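Local coordinates for protein type I modular polyketide synthase (Streptomyces albus subsp. albus, PDB 6IYR) that probably selects an acyl extender unit from its coenzyme A thioester and loads it onto the acyl carrier protein of module 8 during salinomycin assembly, at residues I117-T128 with A439-P447; F379-L387 with V407-A418. One frame throughout, in Å; residues are numbered along the deposited sequence.

Contact 1: I117-T128 with A439-P447; sequences IEGGTVKGADRT and AEAWTHGVP
I117 packs on A439 and E440 through two branches of its side chain, while further along the strand H444 meets G120 by a ring edge. The setting is the end of helix 431-443, closed at G445 by a Schellman motif and laid along strand 116-120, an edge strand of a three-stranded antiparallel sheet, with the short axes 26° from parallel. CD1 of I117 rests 3.7 Å from A439 CB, while CG2, the branch anti to the backbone N, lies against E440 N and the methyl CG2 of T443. The T443 hydroxyl turns back into its own helix, where OG1 donates to E440 O at 2.8 Å; OG1 also sits over the centre of one face of the H444 ring. That ring presents its edge to the strand: ND1 gives a weak but straight bond, 3.4 Å, to G120 O, which lies in the ring plane. Beyond the helix end, A125 CB packs on the backbone of H444 and G445, and the T128 and V446 side chains cross at about a right angle, CG2 of the first touching CG1 of the second. V122 N donates to H444 O at 2.7 Å, approaching from above the carbonyl plane, 42° out of it, with a bent N-H...O angle of 138°.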
ATOM      1  N   ILE A 117     -12.841 -14.889  -6.577  1.00 35.99           N
ATOM      2  CA  ILE A 117     -11.841 -14.087  -7.293  1.00 35.79           C
ATOM      3  C   ILE A 117     -11.415 -14.803  -8.568  1.00 29.72           C
ATOM      4  O   ILE A 117     -11.065 -15.972  -8.532  1.00 33.90           O
ATOM      5  CB  ILE A 117     -10.594 -13.851  -6.409  1.00 37.63           C
ATOM      6  CG1 ILE A 117     -11.021 -13.276  -5.048  1.00 33.42           C
ATOM      7  CG2 ILE A 117      -9.634 -12.889  -7.086  1.00 36.67           C
ATOM      8  CD1 ILE A 117     -11.305 -14.349  -4.019  1.00 36.06           C
ATOM      9  N   GLU A 118     -11.333 -14.070  -9.671  1.00 27.21           N
ATOM     10  CA  GLU A 118     -10.941 -14.648 -10.961  1.00 32.64           C
ATOM     11  C   GLU A 118     -10.094 -13.631 -11.725  1.00 37.63           C
ATOM     12  O   GLU A 118     -10.330 -12.423 -11.655  1.00 34.53           O
ATOM     13  CB  GLU A 118     -12.190 -15.027 -11.772  1.00 35.17           C
ATOM     14  CG  GLU A 118     -12.029 -15.006 -13.284  1.00 53.85           C
ATOM     15  CD  GLU A 118     -12.326 -13.647 -13.900  1.00 53.75           C
ATOM     16  OE1 GLU A 118     -12.025 -13.459 -15.093  1.00 78.47           O
ATOM     17  OE2 GLU A 118     -12.882 -12.767 -13.213  1.00 63.71           O
ATOM     18  N   GLY A 119      -9.106 -14.121 -12.449  1.00 42.32           N
ATOM     19  CA  GLY A 119      -8.304 -13.261 -13.307  1.00 46.78           C
ATOM     20  C   GLY A 119      -7.311 -14.100 -14.075  1.00 44.72           C
ATOM     21  O   GLY A 119      -7.171 -15.295 -13.802  1.00 39.21           O
ATOM     22  N   GLY A 120      -6.564 -13.448 -14.963  1.00 36.25           N
ATOM     23  CA  GLY A 120      -5.513 -14.094 -15.737  1.00 36.95           C
ATOM     24  C   GLY A 120      -4.130 -13.539 -15.451  1.00 37.13           C
ATOM     25  O   GLY A 120      -3.993 -12.369 -15.121  1.00 36.37           O
ATOM     26  N   THR A 121      -3.100 -14.370 -15.599  1.00 33.53           N
ATOM     27  CA  THR A 121      -1.757 -13.975 -15.175  1.00 32.99           C
ATOM     28  C   THR A 121      -1.212 -12.871 -16.087  1.00 35.27           C
ATOM     29  O   THR A 121      -1.671 -12.690 -17.225  1.00 32.36           O
ATOM     30  CB  THR A 121      -0.782 -15.142 -15.215  1.00 37.97           C
ATOM     31  OG1 THR A 121      -0.766 -15.664 -16.534  1.00 39.15           O
ATOM     32  CG2 THR A 121      -1.183 -16.217 -14.228  1.00 39.09           C
ATOM     33  N   VAL A 122      -0.281 -12.090 -15.551  1.00 35.64           N
ATOM     34  CA  VAL A 122       0.254 -10.916 -16.256  1.00 39.08           C
ATOM     35  C   VAL A 122       1.776 -11.022 -16.311  1.00 32.29           C
ATOM     36  O   VAL A 122       2.409 -11.381 -15.319  1.00 37.27           O
ATOM     37  CB  VAL A 122      -0.141  -9.635 -15.504  1.00 44.39           C
ATOM     38  CG1 VAL A 122       0.687  -8.464 -15.969  1.00 53.42           C
ATOM     39  CG2 VAL A 122      -1.634  -9.382 -15.688  1.00 45.82           C
ATOM     40  N   LYS A 123       2.348 -10.814 -17.496  1.00 37.95           N
ATOM     41  CA  LYS A 123       3.798 -10.827 -17.673  1.00 42.27           C
ATOM     42  C   LYS A 123       4.470  -9.860 -16.689  1.00 40.45           C
ATOM     43  O   LYS A 123       4.049  -8.710 -16.539  1.00 38.03           O
ATOM     44  CB  LYS A 123       4.135 -10.451 -19.122  1.00 54.61           C
ATOM     45  CG  LYS A 123       5.473  -9.753 -19.331  1.00 71.67           C
ATOM     46  CD  LYS A 123       6.395 -10.528 -20.263  1.00 72.64           C
ATOM     47  CE  LYS A 123       7.371 -11.382 -19.459  1.00 84.45           C
ATOM     48  NZ  LYS A 123       8.026 -12.433 -20.288  1.00 84.21           N
ATOM     49  N   GLY A 124       5.442 -10.376 -15.952  1.00 36.02           N
ATOM     50  CA  GLY A 124       6.209  -9.577 -15.023  1.00 42.35           C
ATOM     51  C   GLY A 124       5.535  -9.389 -13.679  1.00 43.02           C
ATOM     52  O   GLY A 124       6.067  -8.706 -12.818  1.00 34.67           O
ATOM     53  N   ALA A 125       4.437 -10.097 -13.444  1.00 36.90           N
ATOM     54  CA  ALA A 125       3.712  -9.995 -12.184  1.00 36.65           C
ATOM     55  C   ALA A 125       4.497 -10.551 -11.028  1.00 31.76           C
ATOM     56  O   ALA A 125       4.345 -10.120  -9.869  1.00 28.98           O
ATOM     57  CB  ALA A 125       2.365 -10.705 -12.294  1.00 43.87           C
ATOM     58  N   ASP A 126       5.404 -11.466 -11.324  1.00 33.83           N
ATOM     59  CA  ASP A 126       6.250 -12.025 -10.272  1.00 34.29           C
ATOM     60  C   ASP A 126       7.395 -11.095  -9.907  1.00 33.88           C
ATOM     61  O   ASP A 126       8.145 -11.346  -8.979  1.00 33.41           O
ATOM     62  CB  ASP A 126       6.827 -13.396 -10.698  1.00 43.94           C
ATOM     63  CG  ASP A 126       7.502 -13.350 -12.056  1.00 44.18           C
ATOM     64  OD1 ASP A 126       7.591 -12.265 -12.664  1.00 53.93           O
ATOM     65  OD2 ASP A 126       7.877 -14.425 -12.541  1.00 62.88           O
ATOM     66  N   ARG A 127       7.615 -10.078 -10.707  1.00 28.82           N
ATOM     67  CA  ARG A 127       8.512  -9.042 -10.256  1.00 37.78           C
ATOM     68  C   ARG A 127       7.732  -7.945  -9.577  1.00 31.94           C
ATOM     69  O   ARG A 127       7.603  -6.830 -10.074  1.00 31.00           O
ATOM     70  CB  ARG A 127       9.325  -8.544 -11.415  1.00 39.37           C
ATOM     71  CG  ARG A 127      10.159  -9.680 -11.962  1.00 43.95           C
ATOM     72  CD  ARG A 127      11.386  -9.148 -12.646  1.00 53.63           C
ATOM     73  NE  ARG A 127      10.978  -8.600 -13.919  1.00 53.46           N
ATOM     74  CZ  ARG A 127      11.318  -7.410 -14.373  1.00 41.41           C
ATOM     75  NH1 ARG A 127      10.897  -7.045 -15.572  1.00 50.64           N
ATOM     76  NH2 ARG A 127      12.128  -6.629 -13.681  1.00 50.89           N
ATOM     77  N   THR A 128       7.240  -8.264  -8.399  1.00 28.84           N
ATOM     78  CA  THR A 128       6.171  -7.458  -7.868  1.00 34.21           C
ATOM     79  C   THR A 128       6.686  -6.226  -7.108  1.00 29.89           C
ATOM     80  O   THR A 128       7.638  -6.294  -6.326  1.00 30.72           O
ATOM     81  CB  THR A 128       5.079  -8.315  -7.184  1.00 38.96           C
ATOM     82  OG1 THR A 128       4.543  -7.681  -6.014  1.00 51.00           O
ATOM     83  CG2 THR A 128       5.559  -9.682  -6.903  1.00 34.42           C
ATOM     84  N   ALA A 439      -5.504 -13.484  -3.053  1.00 33.11           N
ATOM     85  CA  ALA A 439      -6.146 -14.184  -4.173  1.00 33.80           C
ATOM     86  C   ALA A 439      -6.090 -13.395  -5.451  1.00 30.11           C
ATOM     87  O   ALA A 439      -5.821 -13.952  -6.515  1.00 29.75           O
ATOM     88  CB  ALA A 439      -7.602 -14.479  -3.840  1.00 34.10           C
ATOM     89  N   GLU A 440      -6.484 -12.130  -5.391  1.00 28.67           N
ATOM     90  CA  GLU A 440      -6.394 -11.264  -6.567  1.00 34.77           C
ATOM     91  C   GLU A 440      -4.996 -11.293  -7.120  1.00 29.41           C
ATOM     92  O   GLU A 440      -4.786 -11.348  -8.334  1.00 33.96           O
ATOM     93  CB  GLU A 440      -6.693  -9.816  -6.236  1.00 37.93           C
ATOM     94  CG  GLU A 440      -8.117  -9.549  -5.848  1.00 52.60           C
ATOM     95  CD  GLU A 440      -8.258  -8.210  -5.175  1.00 64.07           C
ATOM     96  OE1 GLU A 440      -7.609  -7.244  -5.654  1.00 61.21           O
ATOM     97  OE2 GLU A 440      -8.968  -8.156  -4.147  1.00 51.23           O
ATOM     98  N   ALA A 441      -4.045 -11.132  -6.232  1.00 29.23           N
ATOM     99  CA  ALA A 441      -2.652 -11.118  -6.677  1.00 34.35           C
ATOM    100  C   ALA A 441      -2.332 -12.411  -7.404  1.00 29.84           C
ATOM    101  O   ALA A 441      -1.796 -12.408  -8.509  1.00 34.34           O
ATOM    102  CB  ALA A 441      -1.728 -10.967  -5.501  1.00 27.75           C
ATOM    103  N   TRP A 442      -2.570 -13.520  -6.725  1.00 32.51           N
ATOM    104  CA  TRP A 442      -2.263 -14.842  -7.279  1.00 31.92           C
ATOM    105  C   TRP A 442      -2.940 -15.058  -8.633  1.00 31.02           C
ATOM    106  O   TRP A 442      -2.305 -15.518  -9.579  1.00 31.26           O
ATOM    107  CB  TRP A 442      -2.640 -15.938  -6.279  1.00 34.33           C
ATOM    108  CG  TRP A 442      -2.345 -17.283  -6.779  1.00 39.04           C
ATOM    109  CD1 TRP A 442      -1.159 -17.930  -6.705  1.00 37.79           C
ATOM    110  CD2 TRP A 442      -3.233 -18.144  -7.519  1.00 37.84           C
ATOM    111  NE1 TRP A 442      -1.236 -19.132  -7.368  1.00 35.83           N
ATOM    112  CE2 TRP A 442      -2.515 -19.311  -7.827  1.00 38.55           C
ATOM    113  CE3 TRP A 442      -4.590 -18.079  -7.852  1.00 40.69           C
ATOM    114  CZ2 TRP A 442      -3.095 -20.404  -8.476  1.00 40.18           C
ATOM    115  CZ3 TRP A 442      -5.170 -19.164  -8.511  1.00 47.13           C
ATOM    116  CH2 TRP A 442      -4.417 -20.303  -8.824  1.00 41.63           C
ATOM    117  N   THR A 443      -4.168 -14.587  -8.794  1.00 31.07           N
ATOM    118  CA  THR A 443      -4.821 -14.775 -10.071  1.00 32.19           C
ATOM    119  C   THR A 443      -4.110 -14.018 -11.162  1.00 43.24           C
ATOM    120  O   THR A 443      -4.273 -14.333 -12.335  1.00 37.30           O
ATOM    121  CB  THR A 443      -6.330 -14.423 -10.068  1.00 32.55           C
ATOM    122  OG1 THR A 443      -6.546 -13.033  -9.807  1.00 34.75           O
ATOM    123  CG2 THR A 443      -7.100 -15.328  -9.073  1.00 30.71           C
ATOM    124  N   HIS A 444      -3.316 -13.013 -10.790  1.00 33.98           N
ATOM    125  CA  HIS A 444      -2.642 -12.211 -11.802  1.00 33.93           C
ATOM    126  C   HIS A 444      -1.217 -12.680 -12.005  1.00 30.22           C
ATOM    127  O   HIS A 444      -0.490 -12.129 -12.832  1.00 30.25           O
ATOM    128  CB  HIS A 444      -2.646 -10.730 -11.410  1.00 33.19           C
ATOM    129  CG  HIS A 444      -3.986 -10.095 -11.505  1.00 33.72           C
ATOM    130  ND1 HIS A 444      -4.866 -10.380 -12.529  1.00 41.34           N
ATOM    131  CD2 HIS A 444      -4.671  -9.329 -10.625  1.00 33.31           C
ATOM    132  CE1 HIS A 444      -6.001  -9.736 -12.324  1.00 30.51           C
ATOM    133  NE2 HIS A 444      -5.881  -9.039 -11.210  1.00 38.17           N
ATOM    134  N   GLY A 445      -0.807 -13.655 -11.205  1.00 32.70           N
ATOM    135  CA  GLY A 445       0.477 -14.304 -11.381  1.00 32.21           C
ATOM    136  C   GLY A 445       1.474 -13.867 -10.336  1.00 38.84           C
ATOM    137  O   GLY A 445       2.629 -14.265 -10.354  1.00 37.89           O
ATOM    138  N   VAL A 446       1.030 -13.118  -9.348  1.00 36.71           N
ATOM    139  CA  VAL A 446       1.914 -12.877  -8.222  1.00 33.53           C
ATOM    140  C   VAL A 446       2.088 -14.184  -7.482  1.00 35.90           C
ATOM    141  O   VAL A 446       1.096 -14.857  -7.199  1.00 37.44           O
ATOM    142  CB  VAL A 446       1.302 -11.837  -7.297  1.00 32.04           C
ATOM    143  CG1 VAL A 446       2.200 -11.596  -6.117  1.00 32.79           C
ATOM    144  CG2 VAL A 446       1.038 -10.567  -8.073  1.00 32.38           C
ATOM    145  N   PRO A 447       3.334 -14.537  -7.114  1.00 44.56           N
ATOM    146  CA  PRO A 447       3.609 -15.900  -6.630  1.00 47.86           C
ATOM    147  C   PRO A 447       3.299 -16.111  -5.156  1.00 43.82           C
ATOM    148  O   PRO A 447       4.164 -16.464  -4.379  1.00 42.04           O
ATOM    149  CB  PRO A 447       5.104 -16.091  -6.912  1.00 47.88           C
ATOM    150  CG  PRO A 447       5.672 -14.705  -6.902  1.00 43.87           C
ATOM    151  CD  PRO A 447       4.567 -13.748  -7.280  1.00 49.57           C
TER

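Contact 2: F379-L387 with V407-A418; sequences FEDAVRTLL and VQETIDAVGAPA
Apolar contacts dominate where F379-L387 meets V407-A418, and L387 supplies most of them. Its CG lies 3.9 Å from A416 CB and its CD1 equally far from A418 CB, while CD2 turns to the helix itself, meeting I411 and V414. At the other end, the F379 ring offers its edge: CE2 and CZ both touch V407 CG2, at 3.7 Å, with that methyl near the ring plane. One face of the same ring is lined by CG2 of V383, one turn on in its own helix.

The interlocking is that of two helices of an alpha/beta core crossing at -50°, with L387 and V407 also reaching F394 of the central parallel sheet. T410 is the knob, seated in a hole formed by E380, V383, R384 and L387. Its CG2 meets the E380 CG, whereas OG1 is pressed to 3.3 Å from V383 CG1 and is buried without a polar partner in the model.

The charged pair is R384 and E380. R384, extended from CG to NE, forms a salt bridge within its helix: NE donates to E380 OE2 at 2.8 Å, nearly in the guanidinium plane but on the anti side of the carboxylate and tilted from its plane. A weak bond from NH1 to the same oxygen helps fix the rotation of the guanidinium group, and V414 CG2 lies over one of its faces, 3.7 Å from NH2.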
ATOM      1  N   PHE A 379       5.774  10.427  -8.067  1.00 26.23           N
ATOM      2  CA  PHE A 379       5.211   9.094  -8.082  1.00 26.63           C
ATOM      3  C   PHE A 379       4.946   8.525  -9.463  1.00 31.76           C
ATOM      4  O   PHE A 379       5.363   7.425  -9.759  1.00 30.50           O
ATOM      5  CB  PHE A 379       3.967   9.047  -7.215  1.00 28.45           C
ATOM      6  CG  PHE A 379       3.435   7.678  -7.006  1.00 26.41           C
ATOM      7  CD1 PHE A 379       4.061   6.807  -6.150  1.00 27.70           C
ATOM      8  CD2 PHE A 379       2.299   7.269  -7.652  1.00 30.33           C
ATOM      9  CE1 PHE A 379       3.569   5.546  -5.950  1.00 28.38           C
ATOM     10  CE2 PHE A 379       1.804   6.008  -7.458  1.00 27.75           C
ATOM     11  CZ  PHE A 379       2.438   5.152  -6.606  1.00 25.12           C
ATOM     12  N   GLU A 380       4.372   9.327 -10.349  1.00 29.39           N
ATOM     13  CA  GLU A 380       4.058   8.872 -11.694  1.00 29.06           C
ATOM     14  C   GLU A 380       5.313   8.478 -12.444  1.00 35.26           C
ATOM     15  O   GLU A 380       5.329   7.495 -13.142  1.00 30.78           O
ATOM     16  CB  GLU A 380       3.308   9.939 -12.495  1.00 30.18           C
ATOM     17  CG  GLU A 380       3.129   9.580 -13.956  1.00 32.83           C
ATOM     18  CD  GLU A 380       2.717  10.740 -14.836  1.00 43.82           C
ATOM     19  OE1 GLU A 380       2.613  11.874 -14.357  1.00 47.36           O
ATOM     20  OE2 GLU A 380       2.505  10.519 -16.028  1.00 45.59           O
ATOM     21  N   ASP A 381       6.363   9.255 -12.267  1.00 32.47           N
ATOM     22  CA  ASP A 381       7.624   9.024 -12.905  1.00 44.85           C
ATOM     23  C   ASP A 381       8.199   7.685 -12.508  1.00 28.82           C
ATOM     24  O   ASP A 381       8.671   6.953 -13.338  1.00 30.13           O
ATOM     25  CB  ASP A 381       8.566  10.084 -12.401  1.00 55.53           C
ATOM     26  CG  ASP A 381       9.251  10.785 -13.490  1.00 78.21           C
ATOM     27  OD1 ASP A 381       8.961  11.979 -13.663  1.00106.94           O
ATOM     28  OD2 ASP A 381      10.075  10.141 -14.162  1.00 73.32           O
ATOM     29  N   ALA A 382       8.133   7.374 -11.232  1.00 24.40           N
ATOM     30  CA  ALA A 382       8.629   6.121 -10.743  1.00 26.87           C
ATOM     31  C   ALA A 382       7.841   4.967 -11.330  1.00 31.71           C
ATOM     32  O   ALA A 382       8.406   3.988 -11.761  1.00 31.09           O
ATOM     33  CB  ALA A 382       8.549   6.089  -9.244  1.00 32.98           C
ATOM     34  N   VAL A 383       6.527   5.109 -11.384  1.00 26.69           N
ATOM     35  CA  VAL A 383       5.697   4.060 -11.924  1.00 25.73           C
ATOM     36  C   VAL A 383       6.020   3.815 -13.393  1.00 28.81           C
ATOM     37  O   VAL A 383       6.124   2.687 -13.818  1.00 29.37           O
ATOM     38  CB  VAL A 383       4.199   4.349 -11.736  1.00 31.00           C
ATOM     39  CG1 VAL A 383       3.370   3.333 -12.493  1.00 32.60           C
ATOM     40  CG2 VAL A 383       3.837   4.341 -10.268  1.00 28.64           C
ATOM     41  N   ARG A 384       6.218   4.885 -14.142  1.00 31.08           N
ATOM     42  CA  ARG A 384       6.550   4.779 -15.545  1.00 29.18           C
ATOM     43  C   ARG A 384       7.883   4.062 -15.710  1.00 27.41           C
ATOM     44  O   ARG A 384       8.033   3.247 -16.578  1.00 29.01           O
ATOM     45  CB  ARG A 384       6.569   6.147 -16.203  1.00 34.84           C
ATOM     46  CG  ARG A 384       5.189   6.674 -16.541  1.00 38.99           C
ATOM     47  CD  ARG A 384       5.238   8.044 -17.168  1.00 38.56           C
ATOM     48  NE  ARG A 384       3.905   8.532 -17.478  1.00 44.92           N
ATOM     49  CZ  ARG A 384       3.315   8.360 -18.646  1.00 43.98           C
ATOM     50  NH1 ARG A 384       2.102   8.825 -18.853  1.00 44.74           N
ATOM     51  NH2 ARG A 384       3.942   7.719 -19.607  1.00 47.73           N
ATOM     52  N   THR A 385       8.837   4.378 -14.859  1.00 27.37           N
ATOM     53  CA  THR A 385      10.129   3.723 -14.886  1.00 31.99           C
ATOM     54  C   THR A 385       9.966   2.214 -14.693  1.00 35.37           C
ATOM     55  O   THR A 385      10.530   1.422 -15.453  1.00 33.14           O
ATOM     56  CB  THR A 385      11.006   4.305 -13.792  1.00 30.60           C
ATOM     57  OG1 THR A 385      11.371   5.617 -14.206  1.00 30.56           O
ATOM     58  CG2 THR A 385      12.271   3.501 -13.568  1.00 32.81           C
ATOM     59  N   LEU A 386       9.135   1.818 -13.729  1.00 29.47           N
ATOM     60  CA  LEU A 386       8.971   0.398 -13.429  1.00 33.03           C
ATOM     61  C   LEU A 386       8.219  -0.358 -14.522  1.00 31.67           C
ATOM     62  O   LEU A 386       8.579  -1.478 -14.896  1.00 29.71           O
ATOM     63  CB  LEU A 386       8.319   0.194 -12.065  1.00 29.13           C
ATOM     64  CG  LEU A 386       9.207   0.749 -10.966  1.00 25.64           C
ATOM     65  CD1 LEU A 386       8.527   0.816  -9.623  1.00 32.34           C
ATOM     66  CD2 LEU A 386      10.451  -0.094 -10.814  1.00 29.72           C
ATOM     67  N   LEU A 387       7.249   0.314 -15.100  1.00 29.94           N
ATOM     68  CA  LEU A 387       6.478  -0.231 -16.183  1.00 30.63           C
ATOM     69  C   LEU A 387       7.402  -0.495 -17.354  1.00 39.32           C
ATOM     70  O   LEU A 387       7.365  -1.566 -17.957  1.00 27.71           O
ATOM     71  CB  LEU A 387       5.419   0.773 -16.588  1.00 32.90           C
ATOM     72  CG  LEU A 387       3.971   0.470 -16.224  1.00 37.72           C
ATOM     73  CD1 LEU A 387       3.728  -0.616 -15.183  1.00 37.91           C
ATOM     74  CD2 LEU A 387       3.218   1.745 -15.961  1.00 31.14           C
ATOM     75  N   VAL A 407      -1.855   4.705  -9.838  1.00 27.54           N
ATOM     76  CA  VAL A 407      -1.091   3.673 -10.581  1.00 25.97           C
ATOM     77  C   VAL A 407      -1.904   3.211 -11.795  1.00 30.11           C
ATOM     78  O   VAL A 407      -1.399   3.144 -12.922  1.00 32.84           O
ATOM     79  CB  VAL A 407      -0.727   2.477  -9.684  1.00 28.56           C
ATOM     80  CG1 VAL A 407       0.014   1.377 -10.481  1.00 26.21           C
ATOM     81  CG2 VAL A 407       0.091   2.938  -8.485  1.00 32.76           C
ATOM     82  N   GLN A 408      -3.194   2.960 -11.580  1.00 29.33           N
ATOM     83  CA  GLN A 408      -4.054   2.465 -12.656  1.00 29.36           C
ATOM     84  C   GLN A 408      -4.162   3.464 -13.795  1.00 35.89           C
ATOM     85  O   GLN A 408      -4.103   3.090 -14.982  1.00 33.81           O
ATOM     86  CB  GLN A 408      -5.459   2.173 -12.106  1.00 33.33           C
ATOM     87  CG  GLN A 408      -6.369   1.491 -13.121  1.00 31.13           C
ATOM     88  CD  GLN A 408      -5.871   0.105 -13.507  1.00 28.60           C
ATOM     89  OE1 GLN A 408      -5.389  -0.116 -14.627  1.00 37.80           O
ATOM     90  NE2 GLN A 408      -5.870  -0.792 -12.550  1.00 28.37           N
ATOM     91  N   GLU A 409      -4.196   4.747 -13.447  1.00 32.83           N
ATOM     92  CA  GLU A 409      -4.237   5.803 -14.454  1.00 34.63           C
ATOM     93  C   GLU A 409      -2.956   5.824 -15.287  1.00 28.49           C
ATOM     94  O   GLU A 409      -2.985   6.069 -16.501  1.00 31.01           O
ATOM     95  CB  GLU A 409      -4.462   7.162 -13.752  1.00 42.13           C
ATOM     96  CG  GLU A 409      -4.574   8.370 -14.676  1.00 50.58           C
ATOM     97  CD  GLU A 409      -4.860   9.672 -13.920  1.00 50.08           C
ATOM     98  OE1 GLU A 409      -3.919  10.383 -13.494  1.00 39.27           O
ATOM     99  OE2 GLU A 409      -6.041  10.021 -13.807  1.00 39.78           O
ATOM    100  N   THR A 410      -1.799   5.592 -14.665  1.00 34.15           N
ATOM    101  CA  THR A 410      -0.589   5.583 -15.475  1.00 33.61           C
ATOM    102  C   THR A 410      -0.409   4.297 -16.290  1.00 32.29           C
ATOM    103  O   THR A 410      -0.004   4.363 -17.452  1.00 34.25           O
ATOM    104  CB  THR A 410       0.699   5.992 -14.746  1.00 32.90           C
ATOM    105  OG1 THR A 410       1.658   4.938 -14.778  1.00 59.97           O
ATOM    106  CG2 THR A 410       0.441   6.485 -13.398  1.00 27.17           C
ATOM    107  N   ILE A 411      -0.769   3.161 -15.706  1.00 32.96           N
ATOM    108  CA  ILE A 411      -0.854   1.887 -16.448  1.00 29.13           C
ATOM    109  C   ILE A 411      -1.713   2.083 -17.678  1.00 33.00           C
ATOM    110  O   ILE A 411      -1.334   1.681 -18.773  1.00 36.53           O
ATOM    111  CB  ILE A 411      -1.496   0.765 -15.592  1.00 31.54           C
ATOM    112  CG1 ILE A 411      -0.573   0.401 -14.452  1.00 28.37           C
ATOM    113  CG2 ILE A 411      -1.833  -0.472 -16.441  1.00 32.57           C
ATOM    114  CD1 ILE A 411      -1.106  -0.642 -13.507  1.00 33.56           C
ATOM    115  N   ASP A 412      -2.888   2.669 -17.505  1.00 33.89           N
ATOM    116  CA  ASP A 412      -3.801   2.832 -18.633  1.00 36.61           C
ATOM    117  C   ASP A 412      -3.214   3.729 -19.699  1.00 39.75           C
ATOM    118  O   ASP A 412      -3.460   3.526 -20.876  1.00 38.14           O
ATOM    119  CB  ASP A 412      -5.168   3.398 -18.197  1.00 36.50           C
ATOM    120  CG  ASP A 412      -5.998   2.392 -17.394  1.00 37.80           C
ATOM    121  OD1 ASP A 412      -5.585   1.232 -17.306  1.00 39.99           O
ATOM    122  OD2 ASP A 412      -6.983   2.796 -16.722  1.00 39.99           O
ATOM    123  N   ALA A 413      -2.539   4.794 -19.312  1.00 41.77           N
ATOM    124  CA  ALA A 413      -2.083   5.730 -20.318  1.00 40.34           C
ATOM    125  C   ALA A 413      -0.879   5.137 -21.037  1.00 40.74           C
ATOM    126  O   ALA A 413      -0.614   5.450 -22.174  1.00 41.80           O
ATOM    127  CB  ALA A 413      -1.718   7.057 -19.683  1.00 40.53           C
ATOM    128  N   VAL A 414      -0.089   4.339 -20.343  1.00 39.11           N
ATOM    129  CA  VAL A 414       1.038   3.696 -20.996  1.00 41.26           C
ATOM    130  C   VAL A 414       0.561   2.548 -21.888  1.00 40.87           C
ATOM    131  O   VAL A 414       1.264   2.121 -22.786  1.00 39.30           O
ATOM    132  CB  VAL A 414       2.020   3.150 -19.955  1.00 45.96           C
ATOM    133  CG1 VAL A 414       3.095   2.315 -20.629  1.00 47.90           C
ATOM    134  CG2 VAL A 414       2.658   4.306 -19.202  1.00 49.33           C
ATOM    135  N   GLY A 415      -0.568   1.961 -21.535  1.00 41.52           N
ATOM    136  CA  GLY A 415      -1.049   0.747 -22.196  1.00 48.67           C
ATOM    137  C   GLY A 415      -0.313  -0.509 -21.778  1.00 43.64           C
ATOM    138  O   GLY A 415      -0.257  -1.458 -22.524  1.00 47.24           O
ATOM    139  N   ALA A 416       0.237  -0.540 -20.574  1.00 42.85           N
ATOM    140  CA  ALA A 416       0.997  -1.710 -20.138  1.00 47.44           C
ATOM    141  C   ALA A 416       0.043  -2.784 -19.634  1.00 46.94           C
ATOM    142  O   ALA A 416      -1.046  -2.490 -19.157  1.00 42.45           O
ATOM    143  CB  ALA A 416       1.971  -1.322 -19.038  1.00 47.50           C
ATOM    144  N   PRO A 417       0.435  -4.041 -19.765  1.00 46.82           N
ATOM    145  CA  PRO A 417      -0.294  -5.109 -19.115  1.00 48.75           C
ATOM    146  C   PRO A 417       0.246  -5.295 -17.710  1.00 45.44           C
ATOM    147  O   PRO A 417       1.304  -5.899 -17.527  1.00 64.93           O
ATOM    148  CB  PRO A 417       0.083  -6.317 -19.953  1.00 44.44           C
ATOM    149  CG  PRO A 417       1.482  -6.018 -20.407  1.00 47.83           C
ATOM    150  CD  PRO A 417       1.708  -4.525 -20.308  1.00 54.25           C
ATOM    151  N   ALA A 418      -0.353  -4.591 -16.781  1.00 38.02           N
ATOM    152  CA  ALA A 418       0.058  -4.625 -15.404  1.00 31.39           C
ATOM    153  C   ALA A 418      -1.150  -4.377 -14.545  1.00 26.89           C
ATOM    154  O   ALA A 418      -2.129  -3.825 -14.998  1.00 32.41           O
ATOM    155  CB  ALA A 418       1.126  -3.587 -15.145  1.00 36.66           C
TER

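From the N terminus, the chain passes through the three-stranded antiparallel sheet, leaves by strand 116-120 and turns into the acyltransferase core at strand 129-132. About 300 residues later, helix 431-443 returns to that exit, and contact 1 closes the long loop. Contact 2 is nested within it as a much shorter closure: helix 379-388, strand 393-396 and helix 404-414 follow in order, and the two helices pair before the chain enters strand 419-421. Contact 1 thus ties the small antiparallel sheet to helix 431-443, and contact 2 joins neighbouring helices beside the parallel sheet. Their centres lie about 17 Å apart, yet they touch, V122 CG1 packing against P417 O at 3.1 Å.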